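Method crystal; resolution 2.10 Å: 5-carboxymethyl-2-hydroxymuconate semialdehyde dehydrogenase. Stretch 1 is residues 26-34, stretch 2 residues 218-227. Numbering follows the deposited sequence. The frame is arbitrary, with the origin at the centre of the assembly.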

# COMPACT_ATOMS: atom_id res chain seq x y z
N PRO C 26 48.09 6.38 7.85
CA PRO C 26 47.34 5.47 8.72
C PRO C 26 45.85 5.76 8.54
O PRO C 26 45.46 6.92 8.35
N ALA C 27 45.02 4.73 8.56
CA ALA C 27 43.57 4.92 8.40
C ALA C 27 43.02 5.34 9.76
O ALA C 27 43.01 4.56 10.71
N LEU C 28 42.56 6.59 9.86
CA LEU C 28 42.06 7.10 11.14
C LEU C 28 40.54 7.06 11.31
O LEU C 28 39.79 6.82 10.36
N HIS C 29 40.10 7.28 12.54
CA HIS C 29 38.68 7.31 12.85
C HIS C 29 38.19 8.67 12.38
O HIS C 29 38.98 9.57 12.12
N PHE C 30 36.88 8.80 12.24
CA PHE C 30 36.28 10.07 11.88
C PHE C 30 35.24 10.28 12.97
O PHE C 30 34.21 9.61 13.00
N ILE C 31 35.52 11.22 13.87
CA ILE C 31 34.63 11.49 14.99
C ILE C 31 34.32 12.97 15.11
O ILE C 31 35.21 13.82 14.99
N ALA C 32 33.05 13.29 15.34
CA ALA C 32 32.61 14.66 15.49
C ALA C 32 33.20 15.58 14.41
O ALA C 32 33.70 16.67 14.70
N GLY C 33 33.16 15.12 13.16
CA GLY C 33 33.66 15.92 12.05
C GLY C 33 35.15 16.03 11.78
O GLY C 33 35.56 16.89 11.01
N GLU C 34 35.96 15.17 12.39
CA GLU C 34 37.41 15.22 12.18
C GLU C 34 38.05 13.84 12.19
O GLU C 34 37.56 12.92 12.85
N PRO C 218 26.98 17.54 7.91
CA PRO C 218 27.20 18.24 9.18
C PRO C 218 28.02 17.37 10.14
O PRO C 218 27.95 16.13 10.08
N PRO C 219 28.80 18.00 11.03
CA PRO C 219 29.64 17.28 11.99
C PRO C 219 28.81 16.37 12.88
O PRO C 219 27.77 16.78 13.39
N GLY C 220 29.26 15.14 13.07
CA GLY C 220 28.55 14.21 13.93
C GLY C 220 27.54 13.33 13.23
O GLY C 220 27.17 12.28 13.76
N VAL C 221 27.08 13.73 12.05
CA VAL C 221 26.10 12.94 11.33
C VAL C 221 26.67 11.57 10.96
O VAL C 221 25.99 10.56 11.10
N PHE C 222 27.92 11.54 10.49
CA PHE C 222 28.57 10.27 10.15
C PHE C 222 29.90 10.13 10.89
O PHE C 222 30.78 10.98 10.77
N ASN C 223 30.03 9.05 11.64
CA ASN C 223 31.25 8.78 12.41
C ASN C 223 31.80 7.41 12.08
O ASN C 223 31.06 6.48 11.77
N LEU C 224 33.12 7.29 12.18
CA LEU C 224 33.81 6.05 11.89
C LEU C 224 34.79 5.68 12.99
O LEU C 224 35.57 6.52 13.45
N VAL C 225 34.75 4.42 13.41
CA VAL C 225 35.67 3.93 14.42
C VAL C 225 36.26 2.61 13.92
O VAL C 225 35.54 1.62 13.76
N GLN C 226 37.56 2.61 13.66
CA GLN C 226 38.25 1.41 13.19
C GLN C 226 38.61 0.56 14.41
O GLN C 226 38.82 1.09 15.50
N GLY C 227 38.67 -0.75 14.22
CA GLY C 227 39.02 -1.60 15.35
C GLY C 227 38.48 -3.01 15.29
O GLY C 227 37.67 -3.35 14.42

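Two short antiparallel strands joined by a single beta bridge illustrate how side chains and a bridging water can extend a contact that the backbone pairs at only one point. At the bridge, Phe30 N donates to Leu224 O (2.9 Å) and Leu224 N to Phe30 O (2.7 Å). The side chains of this pair, both t at chi1, leave their strands sideways and meet CB to CB at 4.0 Å; the Phe30 ring turns its edge to Phe222 O, with CD2 3.3 Å away.

Beyond the bridge, side chains replace main-chain partners. His29, in the m rotamer, accepts a hydrogen bond from Gln226 N at ND1 (2.9 Å), near the plane of its ring. Gln226 points toward stretch 1, its CG lying 4.2 Å from Ala27 O. At the other end, Asn223, also m, leaves sideways but brings its amide nearer: OD1 accepts from Ala32 N (3.1 Å), while ND2 donates to Gly220 O (2.8 Å), tying Asn223 to the type II turn from Pro218 to Val221 in its own stretch.

Water 1 links the two stretches, accepting from Gly33 N and Gly220 N, each 2.7 Å from its O, and lying 2.9 Å from Asn223 OD1. Gly33 leaves no comfortable room for a side chain: a CB there would sit 3.1 Å from Pro219 CB, and its backbone angles alone call for glycine.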

# COMPACT_ATOMS: atom_id res chain seq x y z
CB PRO C 26 47.82 5.85 10.12
CG PRO C 26 49.22 6.36 9.88
CD PRO C 26 49.05 7.19 8.63
CB ALA C 27 42.92 3.62 7.94
CB LEU C 28 42.52 8.55 11.33
CG LEU C 28 44.04 8.80 11.28
CD1 LEU C 28 44.32 10.29 11.35
CD2 LEU C 28 44.71 8.07 12.42
CB HIS C 29 38.43 7.26 14.37
CG HIS C 29 39.18 6.18 15.08
ND1 HIS C 29 39.00 4.84 14.82
CD2 HIS C 29 40.10 6.24 16.08
CE1 HIS C 29 39.77 4.12 15.62
NE2 HIS C 29 40.45 4.95 16.40
CB PHE C 30 35.61 10.05 10.51
CG PHE C 30 35.21 11.41 10.03
CD1 PHE C 30 36.17 12.28 9.52
CD2 PHE C 30 33.90 11.85 10.17
CE1 PHE C 30 35.83 13.58 9.14
CE2 PHE C 30 33.54 13.15 9.79
CZ PHE C 30 34.51 14.02 9.28
CB ILE C 31 35.27 10.97 16.29
CG1 ILE C 31 35.53 9.47 16.16
CG2 ILE C 31 34.36 11.28 17.48
CD1 ILE C 31 36.32 8.87 17.29
CB ALA C 32 33.00 15.18 16.88
CB GLU C 34 38.09 16.05 13.28
CG GLU C 34 37.74 17.53 13.31
CD GLU C 34 38.51 18.27 14.39
OE1 GLU C 34 38.29 19.49 14.55
OE2 GLU C 34 39.33 17.63 15.09
CB PRO C 218 25.78 18.47 9.69
CG PRO C 218 25.02 18.68 8.42
CD PRO C 218 25.55 17.56 7.54
CB PRO C 219 30.29 18.40 12.80
CG PRO C 219 30.24 19.58 11.88
CD PRO C 219 28.89 19.45 11.24
CB VAL C 221 25.61 13.68 10.07
CG1 VAL C 221 24.71 12.77 9.24
CG2 VAL C 221 24.85 14.93 10.49
CB PHE C 222 28.79 10.15 8.64
CG PHE C 222 29.57 8.92 8.26
CD1 PHE C 222 30.95 8.95 8.14
CD2 PHE C 222 28.91 7.70 8.05
CE1 PHE C 222 31.68 7.80 7.83
CE2 PHE C 222 29.63 6.54 7.74
CZ PHE C 222 31.02 6.59 7.63
CB ASN C 223 30.95 8.86 13.89
CG ASN C 223 30.29 10.15 14.27
OD1 ASN C 223 30.96 11.12 14.64
ND2 ASN C 223 28.97 10.20 14.16
CB LEU C 224 34.55 6.17 10.57
CG LEU C 224 35.68 5.17 10.33
CD1 LEU C 224 35.10 3.77 10.21
CD2 LEU C 224 36.45 5.55 9.08
CB VAL C 225 34.97 3.69 15.78
CG1 VAL C 225 36.00 3.21 16.79
CG2 VAL C 225 34.32 4.97 16.27
CB GLN C 226 39.53 1.80 12.45
CG GLN C 226 39.31 2.63 11.21
CD GLN C 226 38.90 1.81 10.01
OE1 GLN C 226 38.55 0.63 10.14
NE2 GLN C 226 38.93 2.42 8.83
O HOH W 1 31.22 13.27 12.65